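Local coordinates for uncharacterized protein (Legionella longbeachae NSW150, PDB 4JZA) that probably acts as a phosphoinositide phosphatase that removes the 3-phosphate from phosphatidylinositol 3-phosphate, a reaction bearing on lipid metabolism during infection of the host, at residues A[165-170]-A[371-376]; A[223-228]-A[279-284]; A[348-353]-A[606-611]. All coordinates share one frame; numbering follows the deposited sequence.

Contact 1 of 3, residues A[165-170]-A[371-376]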
loop_
_atom_site.group_PDB
_atom_site.type_symbol
_atom_site.label_atom_id
_atom_site.label_comp_id
_atom_site.label_asym_id
_atom_site.label_seq_id
_atom_site.Cartn_x
_atom_site.Cartn_y
_atom_site.Cartn_z
ATOM N N GLU A 165 -10.318 18.107 6.268
ATOM C CA GLU A 165 -9.861 17.934 7.632
ATOM C C GLU A 165 -9.741 16.435 7.830
ATOM O O GLU A 165 -10.681 15.694 7.614
ATOM C CB GLU A 165 -10.832 18.637 8.640
ATOM C CG GLU A 165 -10.603 20.176 8.723
ATOM C CD GLU A 165 -11.745 21.052 9.273
ATOM O OE1 GLU A 165 -12.947 20.827 8.992
ATOM O OE2 GLU A 165 -11.425 22.052 9.939
ATOM N N SER A 166 -8.543 16.002 8.154
ATOM C CA SER A 166 -8.278 14.637 8.559
ATOM C C SER A 166 -8.950 14.313 9.905
ATOM O O SER A 166 -8.948 15.154 10.853
ATOM C CB SER A 166 -6.781 14.468 8.754
ATOM O OG SER A 166 -6.420 13.106 8.837
ATOM N N LEU A 167 -9.453 13.083 9.994
ATOM C CA LEU A 167 -10.288 12.674 11.090
ATOM C C LEU A 167 -9.748 11.425 11.760
ATOM O O LEU A 167 -9.407 10.475 11.099
ATOM C CB LEU A 167 -11.705 12.389 10.551
ATOM C CG LEU A 167 -12.504 13.590 10.043
ATOM C CD1 LEU A 167 -13.820 13.137 9.478
ATOM C CD2 LEU A 167 -12.756 14.582 11.151
ATOM N N PRO A 168 -9.688 11.396 13.096
ATOM C CA PRO A 168 -9.090 10.180 13.656
ATOM C C PRO A 168 -9.965 9.019 13.379
ATOM O O PRO A 168 -11.162 9.147 13.550
ATOM C CB PRO A 168 -9.070 10.473 15.130
ATOM C CG PRO A 168 -9.831 11.758 15.328
ATOM C CD PRO A 168 -9.702 12.500 14.070
ATOM N N PRO A 169 -9.404 7.928 12.848
ATOM C CA PRO A 169 -10.192 6.788 12.429
ATOM C C PRO A 169 -10.342 5.702 13.473
ATOM O O PRO A 169 -11.075 4.742 13.238
ATOM C CB PRO A 169 -9.388 6.257 11.282
ATOM C CG PRO A 169 -7.974 6.567 11.659
ATOM C CD PRO A 169 -8.029 7.870 12.319
ATOM N N TYR A 170 -9.617 5.811 14.591
ATOM C CA TYR A 170 -9.710 4.813 15.672
ATOM C C TYR A 170 -11.030 4.881 16.436
ATOM O O TYR A 170 -11.697 5.888 16.431
ATOM C CB TYR A 170 -8.544 4.936 16.648
ATOM C CG TYR A 170 -8.288 6.331 17.122
ATOM C CD1 TYR A 170 -9.050 6.891 18.107
ATOM C CD2 TYR A 170 -7.243 7.068 16.595
ATOM C CE1 TYR A 170 -8.801 8.187 18.553
ATOM C CE2 TYR A 170 -6.991 8.350 17.012
ATOM C CZ TYR A 170 -7.774 8.907 17.994
ATOM O OH TYR A 170 -7.515 10.181 18.398
ATOM N N LYS A 371 -19.870 19.982 6.151
ATOM C CA LYS A 371 -18.907 18.905 6.077
ATOM C C LYS A 371 -19.453 17.731 5.290
ATOM O O LYS A 371 -20.590 17.330 5.506
ATOM C CB LYS A 371 -18.429 18.511 7.471
ATOM C CG LYS A 371 -17.447 19.555 7.961
ATOM C CD LYS A 371 -17.006 19.409 9.395
ATOM C CE LYS A 371 -16.262 20.687 9.787
ATOM N NZ LYS A 371 -15.205 20.432 10.814
ATOM N N ARG A 372 -18.670 17.278 4.294
ATOM C CA ARG A 372 -18.986 16.105 3.501
ATOM C C ARG A 372 -17.828 15.144 3.756
ATOM O O ARG A 372 -16.659 15.491 3.592
ATOM C CB ARG A 372 -19.133 16.449 2.019
ATOM C CG ARG A 372 -20.370 17.305 1.730
ATOM C CD ARG A 372 -20.030 18.600 1.011
ATOM N NE ARG A 372 -19.578 18.333 -0.332
ATOM C CZ ARG A 372 -18.819 19.146 -1.056
ATOM N NH1 ARG A 372 -18.416 20.317 -0.594
ATOM N NH2 ARG A 372 -18.471 18.777 -2.280
ATOM N N TYR A 373 -18.163 13.932 4.169
ATOM C CA TYR A 373 -17.178 12.975 4.645
ATOM C C TYR A 373 -16.739 11.964 3.595
ATOM O O TYR A 373 -17.535 11.473 2.820
ATOM C CB TYR A 373 -17.688 12.284 5.910
ATOM C CG TYR A 373 -18.005 13.253 7.024
ATOM C CD1 TYR A 373 -19.201 13.943 7.045
ATOM C CD2 TYR A 373 -17.104 13.489 8.043
ATOM C CE1 TYR A 373 -19.492 14.833 8.050
ATOM C CE2 TYR A 373 -17.393 14.380 9.052
ATOM C CZ TYR A 373 -18.589 15.049 9.046
ATOM O OH TYR A 373 -18.890 15.936 10.043
ATOM N N ARG A 374 -15.443 11.691 3.569
ATOM C CA ARG A 374 -14.839 10.834 2.567
ATOM C C ARG A 374 -13.941 9.795 3.210
ATOM O O ARG A 374 -13.350 10.038 4.244
ATOM C CB ARG A 374 -14.007 11.681 1.614
ATOM C CG ARG A 374 -13.114 12.674 2.329
ATOM C CD ARG A 374 -12.418 13.605 1.369
ATOM N NE ARG A 374 -11.935 12.901 0.197
ATOM C CZ ARG A 374 -11.143 13.440 -0.714
ATOM N NH1 ARG A 374 -10.741 14.685 -0.584
ATOM N NH2 ARG A 374 -10.756 12.736 -1.754
ATOM N N SER A 375 -13.852 8.630 2.594
ATOM C CA SER A 375 -12.970 7.570 3.048
ATOM C C SER A 375 -12.721 6.585 1.917
ATOM O O SER A 375 -13.346 6.662 0.880
ATOM C CB SER A 375 -13.544 6.856 4.271
ATOM O OG SER A 375 -14.366 5.769 3.900
ATOM N N SER A 376 -11.787 5.671 2.122
ATOM C CA SER A 376 -11.649 4.512 1.265
ATOM C C SER A 376 -12.848 3.608 1.498
ATOM O O SER A 376 -13.450 3.630 2.556
ATOM C CB SER A 376 -10.365 3.762 1.578
ATOM O OG SER A 376 -9.241 4.549 1.275
#
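Two strands of the large mixed sheet, 159-166 and 365-374, meet here over strand 352-359, which runs between them and antiparallel to both; Glu165 with Lys371 and Leu167 with Tyr373 make the contact. With a whole strand in the gap, only side chains can span it, and the nearest CA atoms, those of Glu165 and Lys371, are 9.2 Å apart. Lys371 reaches out on an extended chain, crossing Glu165 at about a right angle. Its NZ gives a salt bridge of 2.9 Å to Glu165 OE1, approaching from above the carboxylate plane, 42° out of it. Glu165 OE2 holds Arg26 in a second salt bridge, which leaves the carboxylate shared between two cations. Further along, Leu167 brings its CD1 branch to the edge of the Tyr373 ring, near the ring plane, 3.6 Å from Tyr373 CD2. Tyr373 carries CG beside its backbone N (chi1 -58°), a setting that swings the ring toward the leucine. Ala353 of the middle strand touches both Leu167 and Tyr373. Backbone bonds from Glu165 to Ala353 and from Arg372 to His354 fasten the three strands, while Arg372 and Arg374 pack against helix 556-574.

Contact 2 of 3, residues A[223-228]-A[279-284]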
loop_
_atom_site.group_PDB
_atom_site.type_symbol
_atom_site.label_atom_id
_atom_site.label_comp_id
_atom_site.label_asym_id
_atom_site.label_seq_id
_atom_site.Cartn_x
_atom_site.Cartn_y
_atom_site.Cartn_z
ATOM N N ASN A 223 -16.389 -33.431 23.752
ATOM C CA ASN A 223 -17.684 -33.101 24.389
ATOM C C ASN A 223 -18.659 -32.482 23.419
ATOM O O ASN A 223 -19.885 -32.588 23.594
ATOM C CB ASN A 223 -17.513 -32.133 25.575
ATOM C CG ASN A 223 -16.879 -32.803 26.761
ATOM O OD1 ASN A 223 -16.704 -34.011 26.763
ATOM N ND2 ASN A 223 -16.523 -32.027 27.767
ATOM N N PHE A 224 -18.111 -31.775 22.442
ATOM C CA PHE A 224 -18.917 -31.225 21.381
ATOM C C PHE A 224 -19.451 -32.324 20.465
ATOM O O PHE A 224 -20.604 -32.280 20.047
ATOM C CB PHE A 224 -18.131 -30.204 20.550
ATOM C CG PHE A 224 -18.904 -29.718 19.376
ATOM C CD1 PHE A 224 -20.045 -28.937 19.573
ATOM C CD2 PHE A 224 -18.586 -30.133 18.113
ATOM C CE1 PHE A 224 -20.812 -28.535 18.514
ATOM C CE2 PHE A 224 -19.354 -29.745 17.052
ATOM C CZ PHE A 224 -20.467 -28.946 17.255
ATOM N N LEU A 225 -18.613 -33.295 20.143
ATOM C CA LEU A 225 -19.022 -34.354 19.228
ATOM C C LEU A 225 -20.141 -35.233 19.779
ATOM O O LEU A 225 -21.041 -35.634 19.041
ATOM C CB LEU A 225 -17.836 -35.218 18.881
ATOM C CG LEU A 225 -16.834 -34.541 17.968
ATOM C CD1 LEU A 225 -15.779 -35.552 17.596
ATOM C CD2 LEU A 225 -17.482 -33.986 16.719
ATOM N N LEU A 226 -20.098 -35.503 21.082
ATOM C CA LEU A 226 -21.153 -36.259 21.747
ATOM C C LEU A 226 -22.413 -35.404 21.712
ATOM O O LEU A 226 -23.395 -35.777 21.074
ATOM C CB LEU A 226 -20.731 -36.670 23.176
ATOM C CG LEU A 226 -19.501 -37.617 23.170
ATOM C CD1 LEU A 226 -18.819 -37.699 24.534
ATOM C CD2 LEU A 226 -19.830 -39.013 22.640
ATOM N N ASN A 227 -22.365 -34.230 22.333
ATOM C CA ASN A 227 -23.459 -33.242 22.229
ATOM C C ASN A 227 -24.019 -33.015 20.796
ATOM O O ASN A 227 -25.167 -32.599 20.638
ATOM C CB ASN A 227 -22.996 -31.899 22.819
ATOM C CG ASN A 227 -24.104 -30.868 22.869
ATOM O OD1 ASN A 227 -25.248 -31.191 23.172
ATOM N ND2 ASN A 227 -23.771 -29.621 22.568
ATOM N N TRP A 228 -23.211 -33.277 19.768
ATOM C CA TRP A 228 -23.633 -33.098 18.375
ATOM C C TRP A 228 -24.450 -34.270 17.873
ATOM O O TRP A 228 -25.628 -34.104 17.559
ATOM C CB TRP A 228 -22.423 -32.878 17.458
ATOM C CG TRP A 228 -22.758 -32.741 15.960
ATOM C CD1 TRP A 228 -22.188 -33.431 14.926
ATOM C CD2 TRP A 228 -23.727 -31.852 15.357
ATOM N NE1 TRP A 228 -22.732 -33.032 13.726
ATOM C CE2 TRP A 228 -23.674 -32.062 13.961
ATOM C CE3 TRP A 228 -24.645 -30.903 15.872
ATOM C CZ2 TRP A 228 -24.503 -31.355 13.063
ATOM C CZ3 TRP A 228 -25.475 -30.193 14.971
ATOM C CH2 TRP A 228 -25.391 -30.426 13.588
ATOM N N LYS A 279 -18.114 -34.847 8.114
ATOM C CA LYS A 279 -16.798 -35.300 7.674
ATOM C C LYS A 279 -15.724 -34.420 8.277
ATOM O O LYS A 279 -14.726 -34.892 8.815
ATOM C CB LYS A 279 -16.709 -35.227 6.157
ATOM C CG LYS A 279 -15.386 -35.700 5.605
ATOM C CD LYS A 279 -15.292 -35.423 4.116
ATOM C CE LYS A 279 -14.232 -36.313 3.487
ATOM N NZ LYS A 279 -13.709 -35.744 2.214
ATOM N N LYS A 280 -15.963 -33.116 8.189
ATOM C CA LYS A 280 -15.017 -32.119 8.671
ATOM C C LYS A 280 -14.824 -32.224 10.173
ATOM O O LYS A 280 -13.724 -32.051 10.677
ATOM C CB LYS A 280 -15.486 -30.715 8.282
ATOM C CG LYS A 280 -15.065 -30.344 6.874
ATOM C CD LYS A 280 -15.779 -29.102 6.378
ATOM C CE LYS A 280 -15.234 -28.713 5.018
ATOM N NZ LYS A 280 -16.020 -27.579 4.468
ATOM N N LEU A 281 -15.906 -32.487 10.887
ATOM C CA LEU A 281 -15.814 -32.717 12.312
ATOM C C LEU A 281 -14.831 -33.848 12.639
ATOM O O LEU A 281 -13.942 -33.646 13.464
ATOM C CB LEU A 281 -17.207 -32.987 12.919
ATOM C CG LEU A 281 -18.144 -31.788 12.938
ATOM C CD1 LEU A 281 -19.482 -32.197 13.541
ATOM C CD2 LEU A 281 -17.538 -30.638 13.736
ATOM N N THR A 282 -14.980 -35.027 12.022
ATOM C CA THR A 282 -14.130 -36.166 12.427
ATOM C C THR A 282 -12.698 -35.966 11.903
ATOM O O THR A 282 -11.745 -36.535 12.408
ATOM C CB THR A 282 -14.737 -37.579 12.112
ATOM O OG1 THR A 282 -15.056 -37.679 10.719
ATOM C CG2 THR A 282 -16.020 -37.906 13.044
ATOM N N GLN A 283 -12.565 -35.085 10.933
ATOM C CA GLN A 283 -11.265 -34.653 10.437
ATOM C C GLN A 283 -10.535 -33.644 11.349
ATOM O O GLN A 283 -9.306 -33.582 11.346
ATOM C CB GLN A 283 -11.521 -34.034 9.085
ATOM C CG GLN A 283 -10.331 -33.461 8.357
ATOM C CD GLN A 283 -10.819 -32.672 7.166
ATOM O OE1 GLN A 283 -10.804 -31.430 7.181
ATOM N NE2 GLN A 283 -11.373 -33.387 6.171
ATOM N N PHE A 284 -11.288 -32.859 12.125
ATOM C CA PHE A 284 -10.715 -31.959 13.139
ATOM C C PHE A 284 -10.279 -32.742 14.391
ATOM O O PHE A 284 -9.170 -32.523 14.891
ATOM C CB PHE A 284 -11.692 -30.808 13.496
ATOM C CG PHE A 284 -11.062 -29.673 14.288
ATOM C CD1 PHE A 284 -9.771 -29.211 14.003
ATOM C CD2 PHE A 284 -11.775 -29.043 15.294
ATOM C CE1 PHE A 284 -9.192 -28.178 14.719
ATOM C CE2 PHE A 284 -11.202 -27.996 16.012
ATOM C CZ PHE A 284 -9.907 -27.565 15.728
#
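Leu281, which meets Phe224, Leu225 and Trp228 across the contact, sits in a helical turn held by the bond from Phe284 N to Lys280 O, 2.9 Å. Helices 214-234 and 274-288 run nearly antiparallel here, at 155°, and their short axes come no closer than 11.4 Å, a separation that long side chains bridge. Leu281 does this with three different atoms. Its CD2 branch lies at the edge of the Phe224 ring, near the ring plane, 3.9 Å from Phe224 CE2. The other branch, CD1, comes obliquely to the indole, 3.3 Å from Trp228 CD1 and also close to NE1. Lower on the side chain, Leu281 CB is 3.9 Å from Leu225 CD2, and the two leucines slide past each other in opposite directions. Phe224 and Trp228, one turn apart, both carry CG anti to the backbone N (chi1 175° and 177°), which sends both rings out toward the same leucine. Helix 261-270 adds Met267 against Phe224 and Leu270 against Leu281, and Trp228 NE1 makes a weak hydrogen bond to Asp278. No hydrogen bond spans the two segments: these helices of the insertion domain exchange no polar group, and their join rests on apolar contact with Leu281.

Contact 3 of 3, residues A[348-353]-A[606-611]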
loop_
_atom_site.group_PDB
_atom_site.type_symbol
_atom_site.label_atom_id
_atom_site.label_comp_id
_atom_site.label_asym_id
_atom_site.label_seq_id
_atom_site.Cartn_x
_atom_site.Cartn_y
_atom_site.Cartn_z
ATOM N N PRO A 348 -10.972 2.994 9.156
ATOM C CA PRO A 348 -11.054 3.629 7.819
ATOM C C PRO A 348 -9.847 4.388 7.353
ATOM O O PRO A 348 -9.162 5.085 8.138
ATOM C CB PRO A 348 -12.163 4.666 7.976
ATOM C CG PRO A 348 -12.838 4.347 9.254
ATOM C CD PRO A 348 -11.885 3.622 10.122
ATOM N N ALA A 349 -9.651 4.310 6.049
ATOM C CA ALA A 349 -8.478 4.881 5.449
ATOM C C ALA A 349 -8.872 6.099 4.738
ATOM O O ALA A 349 -10.011 6.214 4.271
ATOM C CB ALA A 349 -7.833 3.920 4.477
ATOM N N ASN A 350 -7.910 7.010 4.646
ATOM C CA ASN A 350 -8.077 8.247 3.920
ATOM C C ASN A 350 -9.346 8.935 4.363
ATOM O O ASN A 350 -10.081 9.456 3.525
ATOM C CB ASN A 350 -8.081 7.973 2.405
ATOM C CG ASN A 350 -7.848 9.227 1.568
ATOM O OD1 ASN A 350 -7.408 10.295 2.055
ATOM N ND2 ASN A 350 -8.139 9.109 0.291
ATOM N N TYR A 351 -9.584 8.949 5.683
ATOM C CA TYR A 351 -10.824 9.421 6.264
ATOM C C TYR A 351 -10.743 10.897 6.570
ATOM O O TYR A 351 -9.850 11.336 7.270
ATOM C CB TYR A 351 -11.128 8.641 7.525
ATOM C CG TYR A 351 -12.420 9.011 8.277
ATOM C CD1 TYR A 351 -13.660 9.102 7.613
ATOM C CD2 TYR A 351 -12.412 9.198 9.667
ATOM C CE1 TYR A 351 -14.836 9.373 8.299
ATOM C CE2 TYR A 351 -13.586 9.469 10.360
ATOM C CZ TYR A 351 -14.799 9.562 9.684
ATOM O OH TYR A 351 -15.958 9.883 10.401
ATOM N N ALA A 352 -11.693 11.667 6.059
ATOM C CA ALA A 352 -11.583 13.122 6.144
ATOM C C ALA A 352 -12.921 13.720 5.931
ATOM O O ALA A 352 -13.843 13.029 5.430
ATOM C CB ALA A 352 -10.618 13.654 5.103
ATOM N N ALA A 353 -13.025 15.004 6.286
ATOM C CA ALA A 353 -14.221 15.760 6.008
ATOM C C ALA A 353 -13.901 16.917 5.097
ATOM O O ALA A 353 -13.043 17.731 5.419
ATOM C CB ALA A 353 -14.822 16.276 7.292
ATOM N N HIS A 606 -5.570 16.768 -5.697
ATOM C CA HIS A 606 -4.415 16.009 -6.120
ATOM C C HIS A 606 -3.492 15.848 -4.925
ATOM O O HIS A 606 -2.910 14.759 -4.698
ATOM C CB HIS A 606 -3.637 16.708 -7.241
ATOM C CG HIS A 606 -4.385 16.859 -8.538
ATOM N ND1 HIS A 606 -5.632 17.439 -8.629
ATOM C CD2 HIS A 606 -3.996 16.621 -9.811
ATOM C CE1 HIS A 606 -5.995 17.503 -9.895
ATOM N NE2 HIS A 606 -5.012 17.033 -10.633
ATOM N N GLU A 607 -3.352 16.938 -4.174
ATOM C CA GLU A 607 -2.514 16.980 -2.991
ATOM C C GLU A 607 -3.029 16.083 -1.893
ATOM O O GLU A 607 -2.253 15.383 -1.196
ATOM C CB GLU A 607 -2.399 18.406 -2.479
ATOM C CG GLU A 607 -1.659 19.267 -3.472
ATOM C CD GLU A 607 -0.166 18.970 -3.483
ATOM O OE1 GLU A 607 0.494 19.152 -4.576
ATOM O OE2 GLU A 607 0.346 18.562 -2.387
ATOM N N HIS A 608 -4.332 16.083 -1.742
ATOM C CA HIS A 608 -4.972 15.220 -0.751
ATOM C C HIS A 608 -4.655 13.769 -1.063
ATOM O O HIS A 608 -4.154 13.069 -0.210
ATOM C CB HIS A 608 -6.474 15.467 -0.708
ATOM C CG HIS A 608 -7.139 14.885 0.482
ATOM N ND1 HIS A 608 -7.970 13.792 0.408
ATOM C CD2 HIS A 608 -7.093 15.239 1.785
ATOM C CE1 HIS A 608 -8.426 13.508 1.613
ATOM N NE2 HIS A 608 -7.904 14.371 2.468
ATOM N N ALA A 609 -4.869 13.329 -2.293
ATOM C CA ALA A 609 -4.324 12.015 -2.723
ATOM C C ALA A 609 -2.828 11.799 -2.429
ATOM O O ALA A 609 -2.399 10.705 -2.031
ATOM C CB ALA A 609 -4.573 11.801 -4.197
ATOM N N GLY A 610 -2.012 12.817 -2.669
ATOM C CA GLY A 610 -0.553 12.696 -2.430
ATOM C C GLY A 610 -0.190 12.338 -1.013
ATOM O O GLY A 610 0.781 11.627 -0.754
ATOM N N GLN A 611 -0.967 12.823 -0.073
ATOM C CA GLN A 611 -0.669 12.535 1.296
ATOM C C GLN A 611 -0.753 11.041 1.626
ATOM O O GLN A 611 -0.162 10.597 2.597
ATOM C CB GLN A 611 -1.609 13.298 2.189
ATOM C CG GLN A 611 -1.403 14.808 2.169
ATOM C CD GLN A 611 -2.473 15.528 2.979
ATOM O OE1 GLN A 611 -3.665 15.187 2.948
ATOM N NE2 GLN A 611 -2.062 16.497 3.710
HETATM O O HOH W 1 -7.503 11.685 -1.258
#
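The planes of the Asn350 amide and the His608 imidazole are 28° apart, and the two side chains cross at a slant, with Asn350 OD1 coming obliquely to the ring. This oxygen is the amide atom nearest the imidazole, 3.4 Å from His608 CE1. At the imidazole edge, close to the ring plane, stands Ala352, whose CB is 3.9 Å from His608 NE2. The ring is thus met by a polar group and by a methyl from the same short segment, which turns from loop into strand 352-359 between them. His608 has CG opposite the backbone N (chi1 -166°), which turns the ring off helix 604-612 toward Asn350 and Ala352. Arg374 of the neighbouring strand 365-374 also packs on His608.

A water completes the junction. It accepts a hydrogen bond of 3.1 Å from Asn350 ND2. The same water is hydrogen-bonded to His608 ND1 at 2.7 Å. Arg142 joins the two sides a second time, with NH1 bonded to Asn350 OD1 and NH2 to the backbone oxygen of His608. Asn350 ND2 also makes a weak hydrogen bond to Ser552 O, in a CX5R sequence between strand 545-549 and helix 556-574, consistent with the phosphate-binding P-loop of cysteine-based phosphatases.

In this buried contact Asn350 OD1, Asn350 ND2 and His608 ND1 are met by Arg142 and the water; no direct hydrogen bond joins the segments. The link between loop and helix therefore runs through an arginine and a water, and with OD1 accepting from Arg142 and ND2 donating to the water, the two ends of the Asn350 amide are told apart and its flip is settled.

Overall arrangement
Contacts 1 and 3 belong to one place in the fold, their centres about 8 Å apart, and both reach strand 352-359: contact 1 passes over it between the strands on its two sides, and contact 3 joins its start to helix 604-612. A backbone bond of Ala352 with Arg374 ties them together. Contact 1 is a surface contact, with a salt bridge and an apolar touch; contact 3 is buried and mixes a methyl-to-imidazole touch with a water bridge. Contact 2 stands apart in the helical insertion domain, its centre about 46 Å from that of contact 1 and 49 Å from that of contact 3, buried and purely apolar.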